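Long-range contact in carbonic anhydrase (Neosartorya fumigata, PDB 7COI), which probably catalyses the reversible hydration of carbon dioxide to hydrogencarbonate and a proton, using one zinc ion per subunit: residues 144-149 and 197-202. Numbering follows the deposited sequence.
Sequences ANVIHP and LIPLRQ
Ala144, Val146 and His148 pack against Pro199 and Leu200 in a buried, essentially apolar contact that joins the loop following strand 137-142 to helix 193-206. No hydrogen bond crosses it. Pro199 does most of the work: its CG lies over one face of the His148 imidazole on the CE1 side, at 3.3 Å from CE1, with the two side chains crossing at about a right angle, and its CD sits as near to the same CE1. The same CG also receives Val146, whose CG1, anti to the backbone N (chi1 174°), comes within 3.8 Å of Pro199 CG. The second branch of the valine, CG2, turns instead to Leu200 and meets its CD1 at 4.0 Å. Leu200 CD1 also touches Ala144 CB at 3.9 Å, and so bridges two residues of the loop. The imidazole is tied to the helix as well, because His148 NE2 is hydrogen-bonded to Trp196 O, in the turn of the same helix before Pro199. At the Ala144 end the packing borders the active site, with the alanine side chain about 5 Å from the zinc ion and near its ligands Cys119 and Cys178. Around the contact, Leu200 also leans on helices 179-185 and 216-236, while Ile147 faces strands 114-119 and 169-175.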
ATOM      1  N   ALA A 144       9.202  -9.792  -9.592  1.00 12.60           N
ATOM      2  CA  ALA A 144      10.093 -10.705  -8.839  1.00 13.63           C
ATOM      3  C   ALA A 144       9.333 -11.495  -7.779  1.00 14.37           C
ATOM      4  O   ALA A 144       9.968 -11.949  -6.803  1.00 14.44           O
ATOM      5  CB  ALA A 144      11.200  -9.912  -8.187  1.00 13.77           C
ATOM      6  N   ASN A 145       8.039 -11.769  -7.991  1.00 14.36           N
ATOM      7  CA  ASN A 145       7.280 -12.717  -7.127  1.00 15.04           C
ATOM      8  C   ASN A 145       7.558 -12.350  -5.657  1.00 15.69           C
ATOM      9  O   ASN A 145       7.718 -13.259  -4.834  1.00 15.51           O
ATOM     10  CB  ASN A 145       7.584 -14.190  -7.490  1.00 14.25           C
ATOM     11  CG  ASN A 145       9.055 -14.583  -7.592  1.00 14.81           C
ATOM     12  OD1 ASN A 145       9.663 -14.424  -8.638  1.00 13.73           O
ATOM     13  ND2 ASN A 145       9.614 -15.135  -6.516  1.00 13.09           N
ATOM     14  N   VAL A 146       7.497 -11.063  -5.305  1.00 15.51           N
ATOM     15  CA  VAL A 146       7.809 -10.568  -3.935  1.00 16.45           C
ATOM     16  C   VAL A 146       6.529 -10.582  -3.110  1.00 18.17           C
ATOM     17  O   VAL A 146       5.484 -10.113  -3.584  1.00 14.61           O
ATOM     18  CB  VAL A 146       8.445  -9.166  -3.966  1.00 17.21           C
ATOM     19  CG1 VAL A 146       8.629  -8.582  -2.571  1.00 17.82           C
ATOM     20  CG2 VAL A 146       9.766  -9.204  -4.686  1.00 17.22           C
ATOM     21  N   ILE A 147       6.609 -11.133  -1.903  1.00 15.79           N
ATOM     22  CA  ILE A 147       5.505 -11.072  -0.914  1.00 18.12           C
ATOM     23  C   ILE A 147       5.857 -10.039   0.138  1.00 19.65           C
ATOM     24  O   ILE A 147       6.622 -10.361   1.071  1.00 22.31           O
ATOM     25  CB  ILE A 147       5.193 -12.444  -0.289  1.00 22.58           C
ATOM     26  CG1 ILE A 147       5.061 -13.527  -1.363  1.00 26.03           C
ATOM     27  CG2 ILE A 147       3.968 -12.352   0.599  1.00 22.74           C
ATOM     28  CD1 ILE A 147       4.008 -14.554  -1.095  1.00 32.53           C
ATOM     29  N   HIS A 148       5.315  -8.829   0.006  1.00 18.01           N
ATOM     30  CA  HIS A 148       5.325  -7.825   1.089  1.00 17.72           C
ATOM     31  C   HIS A 148       4.229  -8.250   2.041  1.00 19.25           C
ATOM     32  O   HIS A 148       3.097  -8.400   1.605  1.00 18.11           O
ATOM     33  CB  HIS A 148       5.035  -6.419   0.562  1.00 18.02           C
ATOM     34  CG  HIS A 148       6.104  -5.868  -0.313  1.00 16.57           C
ATOM     35  ND1 HIS A 148       7.051  -5.000   0.162  1.00 16.49           N
ATOM     36  CD2 HIS A 148       6.323  -5.998  -1.643  1.00 17.28           C
ATOM     37  CE1 HIS A 148       7.831  -4.649  -0.851  1.00 15.48           C
ATOM     38  NE2 HIS A 148       7.411  -5.234  -1.948  1.00 15.13           N
ATOM     39  N   PRO A 149       4.522  -8.447   3.340  1.00 20.59           N
ATOM     40  CA  PRO A 149       3.515  -8.937   4.277  1.00 20.97           C
ATOM     41  C   PRO A 149       2.190  -8.169   4.252  1.00 20.87           C
ATOM     42  O   PRO A 149       1.169  -8.808   4.289  1.00 20.98           O
ATOM     43  CB  PRO A 149       4.204  -8.744   5.640  1.00 23.24           C
ATOM     44  CG  PRO A 149       5.677  -8.886   5.332  1.00 24.11           C
ATOM     45  CD  PRO A 149       5.845  -8.243   3.971  1.00 23.11           C
ATOM     46  N   LEU A 197      11.264  -3.184  -4.237  1.00 15.67           N
ATOM     47  CA  LEU A 197      12.400  -4.141  -4.190  1.00 18.09           C
ATOM     48  C   LEU A 197      13.031  -4.215  -2.806  1.00 18.31           C
ATOM     49  O   LEU A 197      13.938  -5.041  -2.638  1.00 16.84           O
ATOM     50  CB  LEU A 197      13.437  -3.736  -5.249  1.00 20.66           C
ATOM     51  CG  LEU A 197      12.932  -3.906  -6.685  1.00 21.76           C
ATOM     52  CD1 LEU A 197      13.946  -3.331  -7.657  1.00 24.68           C
ATOM     53  CD2 LEU A 197      12.598  -5.346  -7.012  1.00 23.65           C
ATOM     54  N   ILE A 198      12.563  -3.453  -1.828  1.00 18.05           N
ATOM     55  CA  ILE A 198      13.227  -3.417  -0.493  1.00 18.95           C
ATOM     56  C   ILE A 198      13.392  -4.840   0.062  1.00 18.86           C
ATOM     57  O   ILE A 198      14.463  -5.126   0.627  1.00 20.66           O
ATOM     58  CB  ILE A 198      12.486  -2.490   0.483  1.00 20.82           C
ATOM     59  CG1 ILE A 198      12.764  -1.030   0.176  1.00 21.96           C
ATOM     60  CG2 ILE A 198      12.874  -2.830   1.917  1.00 21.99           C
ATOM     61  CD1 ILE A 198      11.805  -0.071   0.895  1.00 24.32           C
ATOM     62  N   PRO A 199      12.385  -5.746   0.030  1.00 18.78           N
ATOM     63  CA  PRO A 199      12.558  -7.085   0.604  1.00 20.60           C
ATOM     64  C   PRO A 199      13.743  -7.871   0.037  1.00 20.07           C
ATOM     65  O   PRO A 199      14.377  -8.618   0.786  1.00 19.58           O
ATOM     66  CB  PRO A 199      11.232  -7.788   0.286  1.00 22.40           C
ATOM     67  CG  PRO A 199      10.219  -6.646   0.267  1.00 21.71           C
ATOM     68  CD  PRO A 199      10.988  -5.530  -0.413  1.00 21.82           C
ATOM     69  N   LEU A 200      14.018  -7.679  -1.253  1.00 17.24           N
ATOM     70  CA  LEU A 200      15.167  -8.302  -1.931  1.00 17.57           C
ATOM     71  C   LEU A 200      16.458  -7.670  -1.405  1.00 19.51           C
ATOM     72  O   LEU A 200      17.400  -8.430  -1.160  1.00 18.04           O
ATOM     73  CB  LEU A 200      15.009  -8.146  -3.432  1.00 17.49           C
ATOM     74  CG  LEU A 200      13.960  -9.048  -4.069  1.00 17.78           C
ATOM     75  CD1 LEU A 200      13.649  -8.584  -5.474  1.00 17.38           C
ATOM     76  CD2 LEU A 200      14.464 -10.476  -4.108  1.00 19.08           C
ATOM     77  N   ARG A 201      16.501  -6.350  -1.204  1.00 17.29           N
ATOM     78  CA  ARG A 201      17.710  -5.691  -0.623  1.00 16.24           C
ATOM     79  C   ARG A 201      17.889  -6.094   0.838  1.00 18.45           C
ATOM     80  O   ARG A 201      19.046  -6.194   1.281  1.00 20.93           O
ATOM     81  CB  ARG A 201      17.674  -4.186  -0.819  1.00 18.08           C
ATOM     82  CG  ARG A 201      17.780  -3.747  -2.256  1.00 18.32           C
ATOM     83  CD  ARG A 201      17.814  -2.249  -2.331  1.00 20.42           C
ATOM     84  NE  ARG A 201      17.820  -1.892  -3.725  1.00 23.78           N
ATOM     85  CZ  ARG A 201      18.909  -1.794  -4.457  1.00 27.11           C
ATOM     86  NH1 ARG A 201      20.095  -1.949  -3.883  1.00 27.41           N
ATOM     87  NH2 ARG A 201      18.801  -1.495  -5.740  1.00 26.09           N
ATOM     88  N   GLN A 202      16.809  -6.395   1.567  1.00 18.83           N
ATOM     89  CA  GLN A 202      16.941  -6.865   2.963  1.00 20.87           C
ATOM     90  C   GLN A 202      17.648  -8.239   2.950  1.00 21.39           C
ATOM     91  O   GLN A 202      18.547  -8.479   3.810  1.00 20.52           O
ATOM     92  CB  GLN A 202      15.576  -6.952   3.634  1.00 20.73           C
ATOM     93  CG  GLN A 202      14.923  -5.575   3.815  1.00 22.22           C
ATOM     94  CD  GLN A 202      13.546  -5.710   4.406  1.00 23.43           C
ATOM     95  OE1 GLN A 202      12.765  -6.576   4.019  1.00 27.66           O
ATOM     96  NE2 GLN A 202      13.253  -4.867   5.374  1.00 24.13           N
TER